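Local coordinates for peptidoglycan-recognition protein LB (Drosophila melanogaster, PDB 7NSZ), which hydrolyses the amide bond between N-acetylmuramoyl and L-alanine in bacterial peptidoglycan, a zinc-dependent amidase reaction that probably scavenges biologically active fragments in innate immunity, at residues R63-F68 with I78-G83; V51-P56 with L123-M128. The protein carries 1 engineered substitution. One frame throughout, in Å; residues are numbered along the deposited sequence.

Interaction 1: residues R63-F68 with I78-G83; sequences RDMQDF and IGFSFG. Engineered in segment 78-83: Phe80 (natural residue Tyr).
Ile78 lies against one turn of helix 55-72, where Met65 and Gln66 receive it. Its CG1 branch, anti to the backbone N (chi1 -165°), continues extended along the helix surface, and the terminal CD1 comes to rest 3.8 Å from Met65 CB. Closer to the backbone, Ile78 CB faces Gln66 CB at 4.1 Å, and Gln66 CG passes 3.9 Å from Ile78 N. Of its side chain, Gln66 offers the aliphatic stem; its amide NE2 is bonded to Arg26 O and to OD1 of Asp77, the residue just before Ile78. Met65 leaves the helix with CG anti to the carbonyl carbon and bends at chi3 (-74°), which brings the methyl CE back to 4.2 Å from Ile78 CD1. Its sulfur meanwhile approaches Phe80, an engineered replacement of the natural tyrosine, with SD 4.1 Å from Phe80 CE2. This Met-aromatic contact is oblique, the sulfur standing 69° off the ring normal. An alanine in place of Ile78 would probably open a gap beside Met65 CB and set the methionine's methyl end free to turn. The Phe80 ring also meets that of the zinc ligand His44; the tyrosine natural to position 80 is inferred to be essential for zinc hydrate coordination. With no hydrogen bond between the two segments, the contact relies on shape fit rather than directional bonds, and reaches from the helix to a ring close to the zinc site.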
loop_
_atom_site.group_PDB
_atom_site.type_symbol
_atom_site.label_atom_id
_atom_site.label_comp_id
_atom_site.label_asym_id
_atom_site.label_seq_id
_atom_site.Cartn_x
_atom_site.Cartn_y
_atom_site.Cartn_z
ATOM N N ARG A 63 -4.258 13.135 0.409
ATOM C CA ARG A 63 -4.693 14.077 -0.658
ATOM C C ARG A 63 -3.501 14.491 -1.500
ATOM O O ARG A 63 -3.661 14.658 -2.731
ATOM C CB ARG A 63 -5.409 15.286 -0.056
ATOM C CG ARG A 63 -6.733 14.918 0.575
ATOM C CD ARG A 63 -7.605 16.112 0.973
ATOM N NE ARG A 63 -6.924 17.023 1.885
ATOM C CZ ARG A 63 -7.038 16.950 3.202
ATOM N NH1 ARG A 63 -7.652 15.938 3.770
ATOM N NH2 ARG A 63 -6.445 17.850 3.967
ATOM N N ASP A 64 -2.368 14.741 -0.901
ATOM C CA ASP A 64 -1.181 15.112 -1.695
ATOM C C ASP A 64 -0.814 14.009 -2.695
ATOM O O ASP A 64 -0.437 14.299 -3.874
ATOM C CB ASP A 64 -0.043 15.477 -0.744
ATOM C CG ASP A 64 -0.209 16.815 -0.032
ATOM O OD1 ASP A 64 -1.107 17.581 -0.399
ATOM O OD2 ASP A 64 0.542 17.035 0.926
ATOM N N MET A 65 -0.784 12.754 -2.282
ATOM C CA MET A 65 -0.507 11.638 -3.222
ATOM C C MET A 65 -1.601 11.564 -4.268
ATOM O O MET A 65 -1.253 11.382 -5.465
ATOM C CB MET A 65 -0.388 10.308 -2.473
ATOM C CG MET A 65 0.844 10.247 -1.581
ATOM S SD MET A 65 1.134 8.609 -0.844
ATOM C CE MET A 65 -0.162 8.596 0.376
ATOM N N GLN A 66 -2.845 11.645 -3.852
ATOM C CA GLN A 66 -3.928 11.592 -4.862
ATOM C C GLN A 66 -3.769 12.724 -5.885
ATOM O O GLN A 66 -3.993 12.456 -7.079
ATOM C CB GLN A 66 -5.297 11.648 -4.215
ATOM C CG GLN A 66 -6.388 11.366 -5.215
ATOM C CD GLN A 66 -7.785 11.566 -4.694
ATOM O OE1 GLN A 66 -8.036 12.525 -3.965
ATOM N NE2 GLN A 66 -8.674 10.673 -5.097
ATOM N N ASP A 67 -3.441 13.907 -5.419
ATOM C CA ASP A 67 -3.276 15.103 -6.289
ATOM C C ASP A 67 -2.122 14.871 -7.265
ATOM O O ASP A 67 -2.233 15.120 -8.491
ATOM C CB ASP A 67 -3.055 16.377 -5.495
ATOM C CG ASP A 67 -4.279 16.871 -4.740
ATOM O OD1 ASP A 67 -5.390 16.334 -4.944
ATOM O OD2 ASP A 67 -4.055 17.882 -3.964
ATOM N N PHE A 68 -0.994 14.387 -6.771
ATOM C CA PHE A 68 0.167 14.066 -7.628
ATOM C C PHE A 68 -0.226 13.052 -8.680
ATOM O O PHE A 68 0.017 13.269 -9.884
ATOM C CB PHE A 68 1.293 13.557 -6.752
ATOM C CG PHE A 68 2.581 13.234 -7.480
ATOM C CD1 PHE A 68 3.159 14.138 -8.365
ATOM C CD2 PHE A 68 3.243 12.043 -7.240
ATOM C CE1 PHE A 68 4.355 13.835 -9.006
ATOM C CE2 PHE A 68 4.451 11.742 -7.864
ATOM C CZ PHE A 68 4.994 12.647 -8.745
ATOM N N ILE A 78 -5.343 7.986 -6.898
ATOM C CA ILE A 78 -4.172 7.526 -6.121
ATOM C C ILE A 78 -3.840 6.090 -6.530
ATOM O O ILE A 78 -4.730 5.273 -6.705
ATOM C CB ILE A 78 -4.423 7.621 -4.608
ATOM C CG1 ILE A 78 -3.094 7.502 -3.861
ATOM C CG2 ILE A 78 -5.498 6.689 -4.116
ATOM C CD1 ILE A 78 -3.196 7.800 -2.384
ATOM N N GLY A 79 -2.569 5.799 -6.768
ATOM C CA GLY A 79 -2.226 4.474 -7.350
ATOM C C GLY A 79 -2.334 3.288 -6.381
ATOM O O GLY A 79 -2.390 2.169 -6.850
ATOM N N PHE A 80 -2.336 3.541 -5.091
ATOM C CA PHE A 80 -2.274 2.501 -4.047
ATOM C C PHE A 80 -3.666 2.025 -3.650
ATOM O O PHE A 80 -4.665 2.796 -3.664
ATOM C CB PHE A 80 -1.535 3.069 -2.834
ATOM C CG PHE A 80 -0.165 3.582 -3.170
ATOM C CD1 PHE A 80 0.846 2.699 -3.568
ATOM C CD2 PHE A 80 0.153 4.920 -3.065
ATOM C CE1 PHE A 80 2.123 3.152 -3.878
ATOM C CE2 PHE A 80 1.423 5.365 -3.354
ATOM C CZ PHE A 80 2.404 4.480 -3.805
ATOM N N SER A 81 -3.722 0.816 -3.170
ATOM C CA SER A 81 -4.970 0.229 -2.620
ATOM C C SER A 81 -5.312 0.870 -1.282
ATOM O O SER A 81 -6.491 1.177 -0.993
ATOM C CB SER A 81 -4.835 -1.239 -2.462
ATOM O OG SER A 81 -4.346 -1.885 -3.650
ATOM N N PHE A 82 -4.279 1.018 -0.438
ATOM C CA PHE A 82 -4.413 1.529 0.946
ATOM C C PHE A 82 -3.160 2.298 1.343
ATOM O O PHE A 82 -2.052 1.962 0.829
ATOM C CB PHE A 82 -4.623 0.422 1.994
ATOM C CG PHE A 82 -5.921 -0.314 1.809
ATOM C CD1 PHE A 82 -5.977 -1.448 1.054
ATOM C CD2 PHE A 82 -7.084 0.122 2.396
ATOM C CE1 PHE A 82 -7.174 -2.088 0.803
ATOM C CE2 PHE A 82 -8.302 -0.514 2.134
ATOM C CZ PHE A 82 -8.321 -1.636 1.360
ATOM N N GLY A 83 -3.280 3.289 2.196
ATOM C CA GLY A 83 -2.142 3.951 2.829
ATOM C C GLY A 83 -2.179 3.747 4.310
ATOM O O GLY A 83 -3.248 3.512 4.923
#

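Interaction 2: residues V51-P56 with L123-M128; sequences VCYSTP and LPPKQM
A small, partly buried apolar contact brings together the lead-in to helix 55-72 and the start of helix 126-142, both at the periphery of the amidase domain. Two pairs of side chains carry it. Tyr53 and Pro125 meet on the outer side: Pro125 CG approaches the edge of the phenol ring, near its plane, at 4.2 Å from Tyr53 CE2. The tyrosine's first torsion (chi1 -71°) sends the ring back over the segment, so that its far end comes nearer to the proline than its CB does. Deeper in, Val51 CG2 stands 4.5 Å from Met128 SD, a loose van der Waals approach. Met128 leaves its helix extended through chi2 (-174°) and bends only at its last torsion. No hydrogen bond links the segments, and their backbones remain well separated, the closest CA atoms being those of Val51 and Pro124 at 8.4 Å. Trp119 touches Val51, Pro125 and Met128, supplying an aromatic surface common to both partners.

Each segment has its own local order. Cys52 is tied by a disulfide to Cys58, linking the loop to the first turn of the helix that follows, while Ser54 occupies the N-cap position of that helix. Pro125 is the N-cap residue of the other helix, and its carbonyl O accepts a bond from Met128 N at 2.9 Å. The loop leading into one helix thus packs on the N-cap and first turn of another, within the mixed-sheet α/β fold of the peptidoglycan-recognition proteins and type 2 amidases.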
loop_
_atom_site.group_PDB
_atom_site.type_symbol
_atom_site.label_atom_id
_atom_site.label_comp_id
_atom_site.label_asym_id
_atom_site.label_seq_id
_atom_site.Cartn_x
_atom_site.Cartn_y
_atom_site.Cartn_z
ATOM N N VAL A 51 6.949 11.059 6.665
ATOM C CA VAL A 51 6.156 10.483 7.773
ATOM C C VAL A 51 5.231 11.543 8.366
ATOM O O VAL A 51 5.583 12.704 8.484
ATOM C CB VAL A 51 7.081 9.875 8.830
ATOM C CG1 VAL A 51 7.966 10.950 9.468
ATOM C CG2 VAL A 51 6.285 9.099 9.888
ATOM N N CYS A 52 4.020 11.112 8.679
ATOM C CA CYS A 52 2.908 11.930 9.215
ATOM C C CYS A 52 2.558 11.346 10.574
ATOM O O CYS A 52 2.340 10.135 10.678
ATOM C CB CYS A 52 1.740 11.926 8.228
ATOM S SG CYS A 52 0.916 10.336 7.871
ATOM N N TYR A 53 2.578 12.152 11.634
ATOM C CA TYR A 53 2.303 11.615 12.979
ATOM C C TYR A 53 0.862 11.920 13.421
ATOM O O TYR A 53 0.366 11.166 14.295
ATOM C CB TYR A 53 3.323 12.166 13.969
ATOM C CG TYR A 53 4.697 11.587 13.751
ATOM C CD1 TYR A 53 5.735 12.386 13.335
ATOM C CD2 TYR A 53 4.939 10.232 13.919
ATOM C CE1 TYR A 53 7.003 11.873 13.146
ATOM C CE2 TYR A 53 6.197 9.689 13.689
ATOM C CZ TYR A 53 7.225 10.517 13.295
ATOM O OH TYR A 53 8.491 10.029 13.092
ATOM N N SER A 54 0.255 12.986 12.950
ATOM C CA SER A 54 -1.154 13.309 13.302
ATOM C C SER A 54 -2.116 12.980 12.155
ATOM O O SER A 54 -1.751 13.030 10.985
ATOM C CB SER A 54 -1.310 14.742 13.689
ATOM O OG SER A 54 -1.369 15.584 12.577
ATOM N N THR A 55 -3.325 12.638 12.514
ATOM C CA THR A 55 -4.347 12.264 11.528
ATOM C C THR A 55 -4.605 13.429 10.589
ATOM O O THR A 55 -4.635 13.247 9.374
ATOM C CB THR A 55 -5.594 11.778 12.236
ATOM O OG1 THR A 55 -5.268 10.571 12.905
ATOM C CG2 THR A 55 -6.731 11.542 11.258
ATOM N N PRO A 56 -4.683 14.710 11.020
ATOM C CA PRO A 56 -4.827 15.769 10.016
ATOM C C PRO A 56 -3.690 15.747 8.999
ATOM O O PRO A 56 -3.954 16.006 7.823
ATOM C CB PRO A 56 -4.866 17.054 10.893
ATOM C CG PRO A 56 -5.465 16.586 12.132
ATOM C CD PRO A 56 -4.766 15.251 12.401
ATOM N N LEU A 123 13.324 2.752 10.350
ATOM C CA LEU A 123 12.242 1.745 10.494
ATOM C C LEU A 123 10.956 2.502 10.800
ATOM O O LEU A 123 10.919 3.309 11.721
ATOM C CB LEU A 123 12.574 0.760 11.620
ATOM C CG LEU A 123 11.575 -0.366 11.791
ATOM C CD1 LEU A 123 11.637 -1.272 10.573
ATOM C CD2 LEU A 123 11.861 -1.131 13.066
ATOM N N PRO A 124 9.821 2.244 10.115
ATOM C CA PRO A 124 8.576 2.889 10.532
ATOM C C PRO A 124 8.276 2.580 11.996
ATOM O O PRO A 124 8.596 1.489 12.485
ATOM C CB PRO A 124 7.512 2.256 9.594
ATOM C CG PRO A 124 8.305 1.854 8.368
ATOM C CD PRO A 124 9.672 1.419 8.912
ATOM N N PRO A 125 7.605 3.533 12.677
ATOM C CA PRO A 125 7.183 3.293 14.060
ATOM C C PRO A 125 6.243 2.085 14.129
ATOM O O PRO A 125 5.532 1.740 13.120
ATOM C CB PRO A 125 6.548 4.593 14.523
ATOM C CG PRO A 125 6.433 5.478 13.327
ATOM C CD PRO A 125 7.241 4.878 12.201
ATOM N N LYS A 126 6.241 1.377 15.257
ATOM C CA LYS A 126 5.519 0.101 15.429
ATOM C C LYS A 126 4.050 0.258 15.000
ATOM O O LYS A 126 3.489 -0.699 14.503
ATOM C CB LYS A 126 5.618 -0.429 16.866
ATOM N N GLN A 127 3.404 1.365 15.325
ATOM C CA GLN A 127 1.962 1.493 14.990
ATOM C C GLN A 127 1.736 1.362 13.480
ATOM O O GLN A 127 0.654 0.912 13.082
ATOM C CB GLN A 127 1.359 2.781 15.561
ATOM C CG GLN A 127 1.893 4.078 14.994
ATOM C CD GLN A 127 3.121 4.623 15.684
ATOM O OE1 GLN A 127 3.799 3.879 16.399
ATOM N NE2 GLN A 127 3.443 5.871 15.391
ATOM N N MET A 128 2.688 1.792 12.656
ATOM C CA MET A 128 2.570 1.649 11.181
ATOM C C MET A 128 2.741 0.182 10.819
ATOM O O MET A 128 2.012 -0.330 9.978
ATOM C CB MET A 128 3.584 2.524 10.454
ATOM C CG MET A 128 3.348 4.003 10.679
ATOM S SD MET A 128 4.456 5.000 9.664
ATOM C CE MET A 128 3.710 4.695 8.068
#

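In the fold
Interactions 1 and 2 illustrate how one helix can serve two settings. Both draw on helix 55-72: residues 51-56 supply the loop entering it and its first two residues, residues 63-68 its middle. Their centres lie 16 Å apart and they do not touch. Interaction 1 is buried and joins segments close in sequence, whereas interaction 2 is partly exposed and spans a long excursion of chain that includes both segments of interaction 1. Each is apolar and lacks hydrogen bonds between its segments, and each employs a methionine. In interaction 1, however, the methionine's sulfur meets obliquely a ring whose nearest atom is about 5 Å from the zinc ion; in interaction 2 it meets an aliphatic methyl, and the Met128 side chain is about 13 Å from the metal.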